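Local coordinates for allophycocyanin beta-18 subunit apoprotein (Chroococcidiopsis thermalis PCC 7203, PDB 6HRK) that binds biliverdin IX alpha as its chromophore and, as an artificial biliprotein derived from allophycocyanin, fluoresces in the far-red, at residues 20-23 and 24-28; 67-71 and 72-76. The protein carries 18 engineered substitutions. All blocks are in the same frame, centred on the assembly; numbering follows the deposited sequence.

Interaction 1: 20-23 and 24-28; sequences EVVK and TAVSQ. Engineered in segment 20-23: Val21 (natural residue Ile). Engineered in segment 24-28: Gln28 (natural residue Leu).
Thr24, Ala25, Val26 and Ser27 each send the backbone N-H back to the carbonyl oxygen four residues earlier, on Glu20, Val21, Val22 and Lys23, in one unbroken run of alpha-helix. The bond from Val26 N to Val22 O measures 2.8 Å, whereas Ser27 N reaches Lys23 O at 3.3 Å. The side chain of Thr24 adds a second bond to the first of these turns: OG1 donates to Glu20 O at 2.6 Å, so one carbonyl oxygen accepts from both the amide and the hydroxyl of the same residue. The hydroxyl comes from above the carbonyl plane, 44° outside it. A chi1 of -52° sets OG1 beside its own backbone N and thus back over the preceding turn. Glu20 leans across from that turn, its chain bent at chi2, and its carboxylate OE2 comes to 3.2 Å from Thr24 OG1. With valine in place of Thr24, Glu20 O would probably be left with the amide bond alone and the Glu20 carboxylate would lose its polar neighbour. On another side of the helix Val22 and Val26 run alongside each other in the same direction, with Val22 CG1 3.8 Å from Val26 CG2. Val21, an engineered residue, and the native Ala25 pack on Met104 of helix 94-115, and Val26 meets Val53 and Met56 of helix 46-69. The side chain of Val26 is about 6 Å from the bound biliverdin at the nearest atoms. The result is an amphipathic helix, its polar Glu20-Thr24 side strengthened by the threonine hydroxyl-to-carbonyl (i to i-4) bond common in helices, its apolar side built into the globin-like phycobiliprotein fold.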
loop_
_atom_site.group_PDB
_atom_site.type_symbol
_atom_site.label_atom_id
_atom_site.label_comp_id
_atom_site.label_asym_id
_atom_site.label_seq_id
_atom_site.Cartn_x
_atom_site.Cartn_y
_atom_site.Cartn_z
ATOM N N GLU A 20 8.867 3.295 8.079
ATOM C CA GLU A 20 9.173 1.920 8.491
ATOM C C GLU A 20 8.213 0.898 7.892
ATOM O O GLU A 20 8.649 -0.168 7.463
ATOM C CB GLU A 20 9.157 1.784 10.013
ATOM C CG GLU A 20 9.852 0.525 10.531
ATOM C CD GLU A 20 9.049 -0.223 11.584
ATOM O OE1 GLU A 20 8.497 0.420 12.502
ATOM O OE2 GLU A 20 8.976 -1.466 11.496
ATOM N N VAL A 21 6.916 1.213 7.883
ATOM C CA VAL A 21 5.892 0.334 7.284
ATOM C C VAL A 21 6.212 0.021 5.817
ATOM O O VAL A 21 6.052 -1.121 5.384
ATOM C CB VAL A 21 4.462 0.934 7.420
ATOM C CG1 VAL A 21 3.451 0.230 6.515
ATOM C CG2 VAL A 21 3.993 0.871 8.869
ATOM N N VAL A 22 6.662 1.033 5.071
ATOM C CA VAL A 22 7.075 0.855 3.675
ATOM C C VAL A 22 8.319 -0.032 3.633
ATOM O O VAL A 22 8.275 -1.124 3.071
ATOM C CB VAL A 22 7.335 2.209 2.959
ATOM C CG1 VAL A 22 7.947 2.002 1.575
ATOM C CG2 VAL A 22 6.043 3.011 2.838
ATOM N N LYS A 23 9.402 0.426 4.263
ATOM C CA LYS A 23 10.683 -0.312 4.295
ATOM C C LYS A 23 10.549 -1.769 4.760
ATOM O O LYS A 23 11.236 -2.650 4.239
ATOM C CB LYS A 23 11.729 0.428 5.154
ATOM C CG LYS A 23 12.646 1.373 4.376
ATOM C CD LYS A 23 11.897 2.454 3.607
ATOM C CE LYS A 23 12.845 3.321 2.788
ATOM N NZ LYS A 23 13.486 2.589 1.655
ATOM N N THR A 24 9.668 -2.011 5.729
ATOM C CA THR A 24 9.355 -3.365 6.196
ATOM C C THR A 24 8.575 -4.156 5.138
ATOM O O THR A 24 8.836 -5.345 4.934
ATOM C CB THR A 24 8.536 -3.331 7.509
ATOM O OG1 THR A 24 9.206 -2.513 8.476
ATOM C CG2 THR A 24 8.346 -4.737 8.083
ATOM N N ALA A 25 7.616 -3.497 4.485
ATOM C CA ALA A 25 6.809 -4.120 3.428
ATOM C C ALA A 25 7.611 -4.466 2.171
ATOM O O ALA A 25 7.395 -5.529 1.584
ATOM C CB ALA A 25 5.628 -3.231 3.061
ATOM N N VAL A 26 8.533 -3.587 1.765
ATOM C CA VAL A 26 9.311 -3.807 0.530
ATOM C C VAL A 26 10.332 -4.926 0.754
ATOM O O VAL A 26 10.615 -5.701 -0.159
ATOM C CB VAL A 26 10.084 -2.559 -0.013
ATOM C CG1 VAL A 26 10.188 -2.637 -1.532
ATOM C CG2 VAL A 26 9.452 -1.228 0.374
ATOM N N SER A 27 10.880 -4.995 1.969
ATOM C CA SER A 27 11.825 -6.047 2.351
ATOM C C SER A 27 11.215 -7.447 2.211
ATOM O O SER A 27 11.834 -8.336 1.619
ATOM C CB SER A 27 12.318 -5.826 3.786
ATOM O OG SER A 27 13.311 -6.770 4.144
ATOM N N GLN A 28 10.004 -7.631 2.741
ATOM C CA GLN A 28 9.305 -8.924 2.634
ATOM C C GLN A 28 8.763 -9.173 1.221
ATOM O O GLN A 28 8.622 -10.325 0.813
ATOM C CB GLN A 28 8.176 -9.052 3.670
ATOM C CG GLN A 28 7.921 -10.495 4.088
ATOM C CD GLN A 28 6.653 -10.675 4.899
ATOM O OE1 GLN A 28 5.576 -10.899 4.344
ATOM N NE2 GLN A 28 6.777 -10.606 6.219
#

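Interaction 2: 67-71 and 72-76; sequences IVAGG and ASVLD. Engineered in segment 67-71: Gly71 (natural residue Asp).
Ala69 and Val74 make the apolar part of this turn: Ala69 CB, near the end of helix 46-69, meets Val74 CG1 at 3.6 Å, with Val74 CG2 slightly farther off. The valine also packs against backbone, since Val74 CG2 lies 3.3 Å from Gly71 O. That placement follows from chi1 of -62°, which sets CG2 between the backbone N and the carbonyl carbon and CG1 beside the N, and turns CG1 to Ala69 and CG2 to Gly71 O. Val74 further touches Tyr65 of the same helix. Among polar contacts, Leu75 N bonds back to Ala72 O at 3.1 Å, closing a short turn beyond the glycines, and Ala72 N donates to the carboxylate of Glu125. The chain leaves the helix at Gly70 with phi of 120°, a backbone conformation that glycine readily adopts, and engineered Gly71 runs on nearly extended. The arrangement is that of a helix C-terminus passing into an interhelical loop: the positive phi of Gly70 ends the helical backbone of 46-69, and the loop leads to helix 77-90, with Asp76 at its N-cap position.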
loop_
_atom_site.group_PDB
_atom_site.type_symbol
_atom_site.label_atom_id
_atom_site.label_comp_id
_atom_site.label_asym_id
_atom_site.label_seq_id
_atom_site.Cartn_x
_atom_site.Cartn_y
_atom_site.Cartn_z
ATOM N N ILE A 67 -9.230 6.140 5.275
ATOM C CA ILE A 67 -9.728 5.750 6.607
ATOM C C ILE A 67 -10.192 6.976 7.404
ATOM O O ILE A 67 -11.226 6.917 8.064
ATOM C CB ILE A 67 -8.670 4.951 7.413
ATOM C CG1 ILE A 67 -8.375 3.607 6.731
ATOM C CG2 ILE A 67 -9.135 4.693 8.847
ATOM C CD1 ILE A 67 -7.010 3.034 7.059
ATOM N N VAL A 68 -9.430 8.067 7.346
ATOM C CA VAL A 68 -9.804 9.325 8.015
ATOM C C VAL A 68 -11.052 9.949 7.385
ATOM O O VAL A 68 -11.923 10.445 8.100
ATOM C CB VAL A 68 -8.634 10.344 8.016
ATOM C CG1 VAL A 68 -9.084 11.734 8.467
ATOM C CG2 VAL A 68 -7.514 9.849 8.919
ATOM N N ALA A 69 -11.134 9.912 6.057
ATOM C CA ALA A 69 -12.252 10.516 5.325
ATOM C C ALA A 69 -13.595 9.792 5.508
ATOM O O ALA A 69 -14.642 10.379 5.240
ATOM C CB ALA A 69 -11.915 10.621 3.846
ATOM N N GLY A 70 -13.559 8.530 5.947
ATOM C CA GLY A 70 -14.766 7.732 6.178
ATOM C C GLY A 70 -14.854 6.459 5.348
ATOM O O GLY A 70 -15.680 5.590 5.639
ATOM N N GLY A 71 -14.019 6.345 4.315
ATOM C CA GLY A 71 -14.009 5.162 3.454
ATOM C C GLY A 71 -13.286 5.380 2.141
ATOM O O GLY A 71 -12.807 6.481 1.857
ATOM N N ALA A 72 -13.242 4.326 1.328
ATOM C CA ALA A 72 -12.511 4.319 0.058
ATOM C C ALA A 72 -13.256 5.005 -1.094
ATOM O O ALA A 72 -12.686 5.171 -2.175
ATOM C CB ALA A 72 -12.161 2.892 -0.330
ATOM N N SER A 73 -14.517 5.387 -0.870
ATOM C CA SER A 73 -15.309 6.175 -1.832
ATOM C C SER A 73 -14.605 7.453 -2.292
ATOM O O SER A 73 -14.710 7.841 -3.457
ATOM C CB SER A 73 -16.665 6.545 -1.224
ATOM O OG SER A 73 -17.263 5.426 -0.584
ATOM N N VAL A 74 -13.893 8.097 -1.367
ATOM C CA VAL A 74 -13.110 9.308 -1.663
ATOM C C VAL A 74 -12.060 9.125 -2.768
ATOM O O VAL A 74 -11.793 10.063 -3.525
ATOM C CB VAL A 74 -12.424 9.886 -0.396
ATOM C CG1 VAL A 74 -13.469 10.297 0.638
ATOM C CG2 VAL A 74 -11.389 8.920 0.191
ATOM N N LEU A 75 -11.483 7.926 -2.862
ATOM C CA LEU A 75 -10.485 7.611 -3.890
ATOM C C LEU A 75 -11.136 7.492 -5.268
ATOM O O LEU A 75 -12.171 6.843 -5.415
ATOM C CB LEU A 75 -9.751 6.307 -3.552
ATOM C CG LEU A 75 -8.975 6.276 -2.228
ATOM C CD1 LEU A 75 -8.669 4.846 -1.813
ATOM C CD2 LEU A 75 -7.697 7.094 -2.321
ATOM N N ASP A 76 -10.521 8.119 -6.269
ATOM C CA ASP A 76 -11.054 8.143 -7.630
ATOM C C ASP A 76 -10.728 6.823 -8.333
ATOM O O ASP A 76 -9.554 6.478 -8.497
ATOM C CB ASP A 76 -10.461 9.330 -8.405
ATOM C CG ASP A 76 -11.194 9.620 -9.710
ATOM O OD1 ASP A 76 -12.419 9.388 -9.794
ATOM O OD2 ASP A 76 -10.538 10.108 -10.654
#

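In the fold
Interaction 1 comes first along the chain, wholly within helix 18-32; interaction 2 follows at the C-terminal end of the next helix, 46-69, and in the loop leading to helix 77-90. Their centres are 24 Å apart, on opposite sides of the centre of the chain, and their nearest atoms stay about 11 Å from each other. Helix 46-69 joins them: its earlier part packs on the apolar side of 20-28, and its last turn begins interaction 2. Interaction 1 lies close to the biliverdin; in interaction 2, at the surface, the side chain of Val74 is about 13 Å from the bound biliverdin at the nearest atoms. Both belong to the single all-helical, globin-like phycobilisome protein fold.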